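Side-chain contacts in thioredoxin family protein (Pseudomonas aeruginosa, PDB 1Z6N), which is of unknown function but belongs to the thioredoxin family and can bind magnesium: residues Gln140-Ala143 and Ala144-Ala147; Arg33-Leu36 and Glu37-Leu41. All blocks are in the same frame, centred on the assembly; numbering follows the deposited sequence.

Interaction 1. Residues Gln140-Ala143 and Ala144-Ala147; sequences QALA and AYKA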
ATOM      1  N   GLN A 140      18.804   6.633  -9.726  1.00 19.49           N
ATOM      2  CA  GLN A 140      18.534   8.020 -10.121  1.00 19.71           C
ATOM      3  C   GLN A 140      17.076   8.450  -9.961  1.00 19.38           C
ATOM      4  O   GLN A 140      16.781   9.643  -9.998  1.00 19.66           O
ATOM      5  CB  GLN A 140      18.975   8.266 -11.560  1.00 20.03           C
ATOM      6  CG  GLN A 140      20.450   8.041 -11.812  1.00 22.00           C
ATOM      7  CD  GLN A 140      20.937   8.788 -13.030  1.00 24.18           C
ATOM      8  OE1 GLN A 140      21.102   8.207 -14.105  1.00 25.66           O
ATOM      9  NE2 GLN A 140      21.157  10.090 -12.876  1.00 25.24           N
ATOM     10  N   ALA A 141      16.172   7.484  -9.809  1.00 18.53           N
ATOM     11  CA  ALA A 141      14.750   7.775  -9.637  1.00 18.03           C
ATOM     12  C   ALA A 141      14.383   7.859  -8.162  1.00 17.87           C
ATOM     13  O   ALA A 141      13.313   8.375  -7.818  1.00 16.54           O
ATOM     14  CB  ALA A 141      13.901   6.719 -10.332  1.00 18.21           C
ATOM     15  N   LEU A 142      15.272   7.349  -7.303  1.00 18.17           N
ATOM     16  CA  LEU A 142      15.027   7.308  -5.855  1.00 18.79           C
ATOM     17  C   LEU A 142      14.772   8.680  -5.272  1.00 18.01           C
ATOM     18  O   LEU A 142      13.851   8.851  -4.480  1.00 18.34           O
ATOM     19  CB  LEU A 142      16.175   6.627  -5.098  1.00 19.11           C
ATOM     20  CG  LEU A 142      16.114   5.109  -4.899  1.00 20.14           C
ATOM     21  CD1 LEU A 142      17.314   4.617  -4.091  1.00 19.39           C
ATOM     22  CD2 LEU A 142      14.806   4.688  -4.239  1.00 19.34           C
ATOM     23  N   ALA A 143      15.585   9.656  -5.680  1.00 17.52           N
ATOM     24  CA  ALA A 143      15.435  11.025  -5.224  1.00 16.69           C
ATOM     25  C   ALA A 143      14.009  11.529  -5.421  1.00 15.64           C
ATOM     26  O   ALA A 143      13.380  11.979  -4.472  1.00 15.67           O
ATOM     27  CB  ALA A 143      16.451  11.949  -5.914  1.00 17.38           C
ATOM     28  N   ALA A 144      13.506  11.427  -6.654  1.00 13.93           N
ATOM     29  CA  ALA A 144      12.150  11.878  -6.985  1.00 13.03           C
ATOM     30  C   ALA A 144      11.095  11.061  -6.245  1.00 12.36           C
ATOM     31  O   ALA A 144      10.094  11.596  -5.766  1.00 12.45           O
ATOM     32  CB  ALA A 144      11.919  11.781  -8.473  1.00 12.11           C
ATOM     33  N   TYR A 145      11.329   9.757  -6.156  1.00 11.90           N
ATOM     34  CA  TYR A 145      10.470   8.887  -5.363  1.00 11.54           C
ATOM     35  C   TYR A 145      10.398   9.289  -3.875  1.00 12.24           C
ATOM     36  O   TYR A 145       9.298   9.426  -3.326  1.00 11.72           O
ATOM     37  CB  TYR A 145      10.915   7.436  -5.522  1.00 10.56           C
ATOM     38  CG  TYR A 145      10.390   6.515  -4.455  1.00  9.55           C
ATOM     39  CD1 TYR A 145       9.048   6.139  -4.433  1.00  9.10           C
ATOM     40  CD2 TYR A 145      11.240   6.020  -3.471  1.00  7.70           C
ATOM     41  CE1 TYR A 145       8.563   5.283  -3.444  1.00  8.02           C
ATOM     42  CE2 TYR A 145      10.763   5.164  -2.478  1.00  8.70           C
ATOM     43  CZ  TYR A 145       9.424   4.806  -2.477  1.00  9.68           C
ATOM     44  OH  TYR A 145       8.941   3.949  -1.506  1.00  9.79           O
ATOM     45  N   LYS A 146      11.562   9.478  -3.237  1.00 13.38           N
ATOM     46  CA  LYS A 146      11.627   9.832  -1.800  1.00 15.22           C
ATOM     47  C   LYS A 146      11.005  11.206  -1.560  1.00 15.03           C
ATOM     48  O   LYS A 146      10.573  11.529  -0.444  1.00 16.00           O
ATOM     49  CB  LYS A 146      13.068   9.811  -1.280  1.00 15.25           C
ATOM     50  CG  LYS A 146      13.673   8.428  -1.069  1.00 17.29           C
ATOM     51  CD  LYS A 146      15.162   8.530  -0.720  1.00 17.98           C
ATOM     52  CE  LYS A 146      15.859   7.174  -0.739  1.00 22.55           C
ATOM     53  NZ  LYS A 146      17.340   7.364  -0.653  1.00 24.56           N
ATOM     54  N   ALA A 147      10.961  12.008  -2.620  1.00 15.47           N
ATOM     55  CA  ALA A 147      10.283  13.295  -2.618  1.00 15.67           C
ATOM     56  C   ALA A 147       8.781  13.221  -2.932  1.00 15.37           C
ATOM     57  O   ALA A 147       8.102  14.246  -2.954  1.00 15.98           O
ATOM     58  CB  ALA A 147      10.986  14.261  -3.573  1.00 15.80           C
TER
HETATM   59  O   HOH W   1      15.174  11.165  -8.903  1.00 38.36           O
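The ring of Y145 is met across this turn by one methyl group: L142 CD2 comes obliquely to ring atom CD2 of Y145, at 3.9 Å, with the two side chains lying side by side and pointing the same way. P131, R130 and Y150, all from loops, also pack against Y145. The ring leans out from the helix because CG is anti to the backbone N (chi1 162°), which carries the hydroxyl to D68 and N72; hydrogen bonds to both hold it there. The extended K146 chain instead runs back over the preceding turn, beside L142, and its CG lies 3.4 Å from L142 O. That same oxygen accepts a nearly straight bond from K146 N at 2.7 Å (N-H...O 167°), while A141 O receives Y145 N at 2.9 Å. One residue earlier the i to i+4 spacing opens: Q140 O and A144 N are 5.0 Å apart, and a water bridges them, accepting from A144 N at 2.8 Å. This is the i to i+4 pattern of a short alpha-helix, 139-146, whose tyrosine reaches helix 67-82 beside a CxxC pattern at that helix's start, consistent with a thioredoxin-type site.

Interaction 2. Residues Arg33-Leu36 and Glu37-Leu41; sequences RQKL and ESNGL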
ATOM      1  N   ARG A  33       0.596  12.943   1.865  1.00 11.82           N
ATOM      2  CA  ARG A  33      -0.843  12.980   1.659  1.00 13.01           C
ATOM      3  C   ARG A  33      -1.269  14.324   1.070  1.00 13.08           C
ATOM      4  O   ARG A  33      -1.994  14.373   0.073  1.00 13.26           O
ATOM      5  CB  ARG A  33      -1.572  12.688   2.970  1.00 14.02           C
ATOM      6  CG  ARG A  33      -3.081  12.651   2.872  1.00 14.81           C
ATOM      7  CD  ARG A  33      -3.753  12.674   4.261  1.00 16.64           C
ATOM      8  NE  ARG A  33      -3.326  11.614   5.184  1.00 25.57           N
ATOM      9  CZ  ARG A  33      -3.108  11.814   6.486  1.00 27.18           C
ATOM     10  NH1 ARG A  33      -3.248  13.029   7.009  1.00 28.63           N
ATOM     11  NH2 ARG A  33      -2.727  10.811   7.268  1.00 30.67           N
ATOM     12  N   GLN A  34      -0.791  15.412   1.662  1.00 12.07           N
ATOM     13  CA  GLN A  34      -1.115  16.748   1.158  1.00 11.98           C
ATOM     14  C   GLN A  34      -0.619  16.962  -0.277  1.00 11.31           C
ATOM     15  O   GLN A  34      -1.283  17.649  -1.058  1.00 11.49           O
ATOM     16  CB  GLN A  34      -0.573  17.833   2.099  1.00 12.17           C
ATOM     17  CG  GLN A  34      -1.020  19.243   1.770  1.00 15.79           C
ATOM     18  CD  GLN A  34      -0.482  20.230   2.768  1.00 18.66           C
ATOM     19  OE1 GLN A  34      -0.180  21.377   2.427  1.00 23.97           O
ATOM     20  NE2 GLN A  34      -0.341  19.784   4.021  1.00 20.41           N
ATOM     21  N   LYS A  35       0.543  16.397  -0.610  1.00 11.14           N
ATOM     22  CA  LYS A  35       1.094  16.512  -1.970  1.00 11.71           C
ATOM     23  C   LYS A  35       0.167  15.878  -2.992  1.00 12.62           C
ATOM     24  O   LYS A  35      -0.164  16.480  -4.024  1.00 12.44           O
ATOM     25  CB  LYS A  35       2.504  15.916  -2.080  1.00 11.76           C
ATOM     26  CG  LYS A  35       3.053  15.897  -3.523  1.00 12.12           C
ATOM     27  CD  LYS A  35       4.522  15.523  -3.544  1.00 14.71           C
ATOM     28  CE  LYS A  35       5.093  15.560  -4.957  1.00 16.18           C
ATOM     29  NZ  LYS A  35       6.571  15.713  -4.874  1.00 18.45           N
ATOM     30  N   LEU A  36      -0.248  14.651  -2.695  1.00 13.87           N
ATOM     31  CA  LEU A  36      -1.177  13.933  -3.547  1.00 14.56           C
ATOM     32  C   LEU A  36      -2.510  14.672  -3.615  1.00 15.29           C
ATOM     33  O   LEU A  36      -3.075  14.834  -4.699  1.00 15.30           O
ATOM     34  CB  LEU A  36      -1.351  12.506  -3.013  1.00 14.53           C
ATOM     35  CG  LEU A  36      -1.736  11.389  -3.971  1.00 14.60           C
ATOM     36  CD1 LEU A  36      -0.967  11.450  -5.285  1.00 15.09           C
ATOM     37  CD2 LEU A  36      -1.494  10.075  -3.245  1.00 17.13           C
ATOM     38  N   GLU A  37      -2.978  15.168  -2.472  1.00 16.13           N
ATOM     39  CA  GLU A  37      -4.247  15.900  -2.380  1.00 16.64           C
ATOM     40  C   GLU A  37      -4.267  17.255  -3.106  1.00 17.40           C
ATOM     41  O   GLU A  37      -5.310  17.658  -3.632  1.00 18.42           O
ATOM     42  CB  GLU A  37      -4.677  16.072  -0.921  1.00 17.23           C
ATOM     43  CG  GLU A  37      -5.165  14.760  -0.314  0.50 16.72           C
ATOM     44  CD  GLU A  37      -5.527  14.842   1.154  0.50 17.14           C
ATOM     45  OE1 GLU A  37      -5.393  15.921   1.773  1.00 17.97           O
ATOM     46  OE2 GLU A  37      -5.953  13.801   1.691  1.00 18.77           O
ATOM     47  N   SER A  38      -3.131  17.949  -3.134  1.00 17.54           N
ATOM     48  CA  SER A  38      -3.053  19.243  -3.836  1.00 17.98           C
ATOM     49  C   SER A  38      -2.719  19.087  -5.320  1.00 18.49           C
ATOM     50  O   SER A  38      -3.264  19.813  -6.159  1.00 18.45           O
ATOM     51  CB  SER A  38      -2.051  20.175  -3.159  1.00 18.08           C
ATOM     52  OG  SER A  38      -0.750  19.611  -3.156  1.00 19.43           O
ATOM     53  N   ASN A  39      -1.820  18.158  -5.649  1.00 18.75           N
ATOM     54  CA  ASN A  39      -1.474  17.903  -7.055  1.00 19.89           C
ATOM     55  C   ASN A  39      -2.575  17.143  -7.798  1.00 20.10           C
ATOM     56  O   ASN A  39      -2.759  17.328  -9.007  1.00 20.26           O
ATOM     57  CB  ASN A  39      -0.124  17.175  -7.174  1.00 20.26           C
ATOM     58  CG  ASN A  39       1.063  18.043  -6.742  1.00 21.69           C
ATOM     59  OD1 ASN A  39       0.944  19.258  -6.604  1.00 23.60           O
ATOM     60  ND2 ASN A  39       2.218  17.412  -6.543  1.00 23.37           N
ATOM     61  N   GLY A  40      -3.303  16.293  -7.072  1.00 20.75           N
ATOM     62  CA  GLY A  40      -4.402  15.499  -7.633  1.00 21.48           C
ATOM     63  C   GLY A  40      -3.922  14.308  -8.436  1.00 21.85           C
ATOM     64  O   GLY A  40      -2.720  14.165  -8.692  1.00 22.36           O
ATOM     65  N   LEU A  41      -4.856  13.440  -8.829  1.00 21.87           N
ATOM     66  CA  LEU A  41      -4.533  12.281  -9.668  1.00 21.64           C
ATOM     67  C   LEU A  41      -4.803  12.551 -11.148  1.00 21.65           C
ATOM     68  O   LEU A  41      -5.731  13.291 -11.478  1.00 21.87           O
ATOM     69  CB  LEU A  41      -5.338  11.052  -9.234  1.00 21.66           C
ATOM     70  CG  LEU A  41      -5.160  10.479  -7.824  1.00 21.30           C
ATOM     71  CD1 LEU A  41      -6.065   9.263  -7.646  1.00 20.99           C
ATOM     72  CD2 LEU A  41      -3.701  10.123  -7.529  1.00 21.34           C
TER
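Q34 O is gripped twice by one residue, S38, whose backbone N lies 2.8 Å away and whose hydroxyl OG donates to Q34 O from 2.9 Å. The two donors arrive from opposite faces of the carbonyl plane, both tilted out of it. The second bond is possible because OG stands between its own backbone N and carbonyl carbon (chi1 60°), folded back over the preceding turn. It is the familiar serine-to-helix-backbone bond, here in the last turn of helix 23-39. The helix stops at G40, the first residue to leave helical torsions; its phi of 77° is one that glycine tolerates readily, and its N still reaches L36 O at 2.8 Å, closing the C-terminal turn.

On one flank, R33 and E37 run side by side in the same direction, yet their charges do not meet: R33 NE and E37 OE2 are 4.9 Å apart, and the guanidinium and carboxylate planes differ by 37°. What touches is the aliphatic part of R33 and a carboxylate oxygen, R33 CG lying 3.3 Å from E37 OE2. That oxygen has its salt bridge with R81 of helix 67-82, so any effect of R33 on the carboxylate is probably longer-range. Farther round the helix, the extended K35 chain crosses N39 at a slant and its CG comes within 3.5 Å of N39 ND2, while its ammonium group goes on to a salt bridge with D149. L36, the buried residue of the group, packs on A75 and F78 of helix 67-82 and on L151 of helix 151-164. L41, just beyond the helix, crosses the same leucine side chain at an angle, its CD2 meeting L36 CD1 at 3.8 Å.

From the N terminus, interaction 2 comes first, at the end of helix 23-39, and interaction 1 follows, spanning nearly all of helix 139-146. Each joins directly consecutive residues, so neither closes a loop; they stand in series, and neither nests in nor crosses the other. Their centres are about 17 Å apart, yet they meet where K35 NZ lies 2.9 Å from A147 O, a probable hydrogen bond between the two helix ends. Side chains of both also reach helix 67-82, which is a neighbour common to the two contacts.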